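Local structure of guanylate kinase (Coxiella burnetii, 3TR0) at residues N170-F173 with D174-V177; L91-K95 with A96-V100. The protein catalyses the ATP-dependent phosphorylation of GMP to GDP, probably serving the recycling of GMP and, indirectly, of cGMP. One frame throughout, in Å; residues are numbered along the deposited sequence.

Contact 1 of 2, residues N170-F173 with D174-V177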
# COMPACT_ATOMS: atom_id res chain seq x y z
N ASN A 170 -5.99 16.62 -0.52
CA ASN A 170 -5.33 17.48 -1.49
C ASN A 170 -5.12 18.89 -0.94
O ASN A 170 -5.78 19.83 -1.38
CB ASN A 170 -6.10 17.55 -2.81
CG ASN A 170 -5.37 18.34 -3.87
OD1 ASN A 170 -4.18 18.62 -3.74
ND2 ASN A 170 -6.08 18.71 -4.93
N ASP A 171 -4.21 19.01 0.01
CA ASP A 171 -3.88 20.30 0.60
C ASP A 171 -2.56 20.83 0.03
O ASP A 171 -2.33 22.04 -0.01
CB ASP A 171 -3.82 20.21 2.13
CG ASP A 171 -2.81 19.19 2.62
OD1 ASP A 171 -2.36 18.33 1.82
OD2 ASP A 171 -2.48 19.23 3.82
N ASN A 172 -1.70 19.91 -0.39
CA ASN A 172 -0.48 20.25 -1.10
C ASN A 172 -0.34 19.33 -2.31
O ASN A 172 -0.25 18.12 -2.16
CB ASN A 172 0.74 20.14 -0.19
CG ASN A 172 2.04 20.47 -0.91
OD1 ASN A 172 2.57 19.64 -1.65
ND2 ASN A 172 2.55 21.68 -0.70
N PHE A 173 -0.32 19.91 -3.50
CA PHE A 173 -0.33 19.12 -4.73
C PHE A 173 0.76 18.06 -4.80
O PHE A 173 0.49 16.89 -5.06
CB PHE A 173 -0.23 20.04 -5.95
CG PHE A 173 -0.49 19.34 -7.25
CD1 PHE A 173 -1.78 19.11 -7.69
CD2 PHE A 173 0.57 18.92 -8.05
CE1 PHE A 173 -2.02 18.47 -8.89
CE2 PHE A 173 0.34 18.28 -9.25
CZ PHE A 173 -0.96 18.06 -9.68
N ASP A 174 2.00 18.47 -4.58
CA ASP A 174 3.12 17.54 -4.65
C ASP A 174 2.98 16.40 -3.65
O ASP A 174 3.25 15.24 -3.97
CB ASP A 174 4.45 18.27 -4.41
CG ASP A 174 4.91 19.05 -5.62
OD1 ASP A 174 5.45 18.42 -6.56
OD2 ASP A 174 4.75 20.28 -5.63
N GLN A 175 2.56 16.72 -2.43
CA GLN A 175 2.43 15.69 -1.40
C GLN A 175 1.30 14.72 -1.72
O GLN A 175 1.44 13.51 -1.52
CB GLN A 175 2.21 16.35 -0.03
CG GLN A 175 3.38 17.22 0.40
CD GLN A 175 2.99 18.27 1.41
OE1 GLN A 175 1.96 18.15 2.08
NE2 GLN A 175 3.81 19.31 1.53
N ALA A 176 0.20 15.24 -2.24
CA ALA A 176 -0.93 14.41 -2.63
C ALA A 176 -0.56 13.46 -3.77
O ALA A 176 -0.90 12.28 -3.75
CB ALA A 176 -2.12 15.27 -3.02
N VAL A 177 0.15 13.99 -4.77
CA VAL A 177 0.65 13.15 -5.85
C VAL A 177 1.56 12.06 -5.29
O VAL A 177 1.41 10.88 -5.62
CB VAL A 177 1.41 13.96 -6.91
CG1 VAL A 177 2.03 13.04 -7.95
CG2 VAL A 177 0.48 14.97 -7.57
O HOH W 1 -0.40 16.43 2.36
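Asn-172 and Gln-175 meet through their side-chain amides, which lie stacked with planes 9° apart; CG of Asn-172 sits 3.2 Å from NE2 of Gln-175. In the plane of its own amide, OD1 of Asn-172 accepts the backbone N-H of Gln-175 at 3.0 Å, on a lone pair. Holding CG of Asn-172 anti to its own backbone N (chi1 179°) swings the amide over the first turn, where OD1 caps an N-H. Asn-172 is thus the N-cap of helix 173-187, a place suited to asparagine because its short side chain carries a carbonyl. Its main-chain O continues the turn by accepting N of Ala-176 at 2.9 Å. On another side of the turn, CG2 of Val-177 rests over one face of the Phe-173 ring, 4.0 Å from the centroid, a CH-pi contact offset toward the rim. Phe-173 and Val-177 also touch Leu-23, and Phe-173 reaches Ala-26, both on helix 20-30, so apolar residues suit these positions. A water donates to both OD1 of Asp-171 (2.8 Å) and OE1 of Gln-175 (2.9 Å), tying the far end of the glutamine to the loop. Farther back, Asn-170 brings OD1 near the small CB of Ala-176, while its ND2 donates to the carbonyl O of Ala-18 in the predicted ATP-binding loop.

Contact 2 of 2, residues L91-K95 with A96-V100; sequences LRQLK and AGRDV
CG2 of Val-100 presses against CB of Gln-93 at 3.5 Å, the close apolar touch between the last turn of helix 87-95 and the start of strand 99-103. The two side chains cross at about a right angle, and CD2 of Leu-94 approaches the same methyl more distantly, at 4.3 Å. Leu-94 and Val-100 both continue onto Leu-9 of strand 9-13, so branched apolar side chains fit this inner side. The backbone is drawn in just as firmly: O of Gln-93 accepts N of Arg-98 at 2.9 Å, and O of Leu-94 accepts N of Gly-97 at 3.0 Å. Gly-97 has a positive phi of 89°, a conformation in which a CB would collide with the carbonyl O of Ala-96, so glycine suits the place.

Toward the polar side the hold is looser. Arg-98 runs extended from CG to NE, and its NH1 gives only a weak bond to OE1 of Gln-93 at 3.2 Å, with the guanidinium and amide planes 31° apart. Gln-93 itself is buried and lies with Arg-98 against Lys-35 of strand 34-36. A bend at chi2 (-49°) turns its amide back along the helix, where NE2 makes another weak bond, to O of Trp-89. Ala-96 lies exposed, its methyl merely resting near O of Arg-92, and the long, polar Lys-95 suits the solvent-facing surface. Together the glycine and the paired bonds back into the last turn form a Schellman motif, here ending a helix and leading into a strand of the parallel sheet in a P-loop kinase.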
# COMPACT_ATOMS: atom_id res chain seq x y z
N LEU A 91 -10.04 -3.41 -20.63
CA LEU A 91 -9.58 -4.79 -20.68
C LEU A 91 -8.35 -4.97 -21.57
O LEU A 91 -7.49 -5.79 -21.28
CB LEU A 91 -10.71 -5.74 -21.09
CG LEU A 91 -11.92 -5.73 -20.16
CD1 LEU A 91 -12.93 -6.79 -20.57
CD2 LEU A 91 -11.48 -5.94 -18.71
N ARG A 92 -8.27 -4.20 -22.66
CA ARG A 92 -7.08 -4.22 -23.50
C ARG A 92 -5.83 -3.79 -22.72
O ARG A 92 -4.76 -4.39 -22.86
CB ARG A 92 -7.25 -3.36 -24.74
CG ARG A 92 -8.25 -3.90 -25.73
CD ARG A 92 -7.99 -3.38 -27.14
NE ARG A 92 -7.98 -1.92 -27.22
CZ ARG A 92 -9.07 -1.16 -27.33
NH1 ARG A 92 -10.27 -1.73 -27.35
NH2 ARG A 92 -8.97 0.15 -27.40
N GLN A 93 -5.98 -2.74 -21.91
CA GLN A 93 -4.89 -2.24 -21.09
C GLN A 93 -4.43 -3.26 -20.06
O GLN A 93 -3.23 -3.50 -19.90
CB GLN A 93 -5.29 -0.95 -20.37
CG GLN A 93 -5.83 0.13 -21.29
CD GLN A 93 -4.94 0.38 -22.49
OE1 GLN A 93 -3.72 0.51 -22.36
NE2 GLN A 93 -5.54 0.43 -23.67
N LEU A 94 -5.39 -3.87 -19.37
CA LEU A 94 -5.08 -4.90 -18.38
C LEU A 94 -4.34 -6.06 -19.04
O LEU A 94 -3.37 -6.59 -18.49
CB LEU A 94 -6.35 -5.39 -17.70
CG LEU A 94 -7.08 -4.36 -16.84
CD1 LEU A 94 -8.35 -4.95 -16.25
CD2 LEU A 94 -6.17 -3.82 -15.74
N LYS A 95 -4.82 -6.47 -20.21
CA LYS A 95 -4.21 -7.54 -20.98
C LYS A 95 -2.76 -7.22 -21.33
O LYS A 95 -1.90 -8.10 -21.32
CB LYS A 95 -4.99 -7.78 -22.28
CG LYS A 95 -6.26 -8.59 -22.12
CD LYS A 95 -6.01 -10.07 -22.35
CE LYS A 95 -7.30 -10.82 -22.62
NZ LYS A 95 -7.10 -12.29 -22.74
N ALA A 96 -2.51 -5.96 -21.63
CA ALA A 96 -1.17 -5.51 -22.00
C ALA A 96 -0.28 -5.33 -20.78
O ALA A 96 0.90 -5.01 -20.91
CB ALA A 96 -1.26 -4.21 -22.79
N GLY A 97 -0.85 -5.52 -19.59
CA GLY A 97 -0.09 -5.44 -18.36
C GLY A 97 -0.03 -4.04 -17.78
O GLY A 97 0.81 -3.75 -16.93
N ARG A 98 -0.92 -3.17 -18.24
CA ARG A 98 -0.96 -1.79 -17.75
C ARG A 98 -2.09 -1.61 -16.74
O ARG A 98 -3.23 -2.02 -17.00
CB ARG A 98 -1.19 -0.81 -18.90
CG ARG A 98 -0.13 -0.83 -19.99
CD ARG A 98 -0.42 0.27 -21.01
NE ARG A 98 0.45 0.18 -22.18
CZ ARG A 98 0.11 -0.42 -23.30
NH1 ARG A 98 -1.08 -0.99 -23.42
NH2 ARG A 98 0.96 -0.46 -24.32
N ASP A 99 -1.78 -1.00 -15.61
CA ASP A 99 -2.81 -0.63 -14.64
C ASP A 99 -3.67 0.47 -15.24
O ASP A 99 -3.24 1.19 -16.13
CB ASP A 99 -2.17 -0.16 -13.34
CG ASP A 99 -1.31 -1.23 -12.70
OD1 ASP A 99 -1.87 -2.26 -12.30
OD2 ASP A 99 -0.07 -1.04 -12.62
N VAL A 100 -4.90 0.57 -14.77
CA VAL A 100 -5.82 1.56 -15.31
C VAL A 100 -6.38 2.42 -14.19
O VAL A 100 -6.82 1.91 -13.16
CB VAL A 100 -6.99 0.90 -16.05
CG1 VAL A 100 -8.03 1.96 -16.44
CG2 VAL A 100 -6.48 0.16 -17.29

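Contact 2 comes first along the chain, and the two are separate: their centres lie 27 Å apart and their nearest atoms about 14 Å apart. One contact is at the start of a helix, the other at the end of a different one. Contact 1 starts helix 173-187 after edge strand 166-169, whereas contact 2 finishes helix 87-95 before strand 99-103, and both strands belong to the same parallel sheet. Contact 1 is nearer the predicted ATP site: the side chain of Asn-170 lies about 4 Å from that of Gly-19 and about 13 Å from the bound GMP. Contact 2 is away from the annotated sites, though the side chain of Val-100 is about 10 Å from GMP and its strand continues to Glu-103 in the GMP pocket.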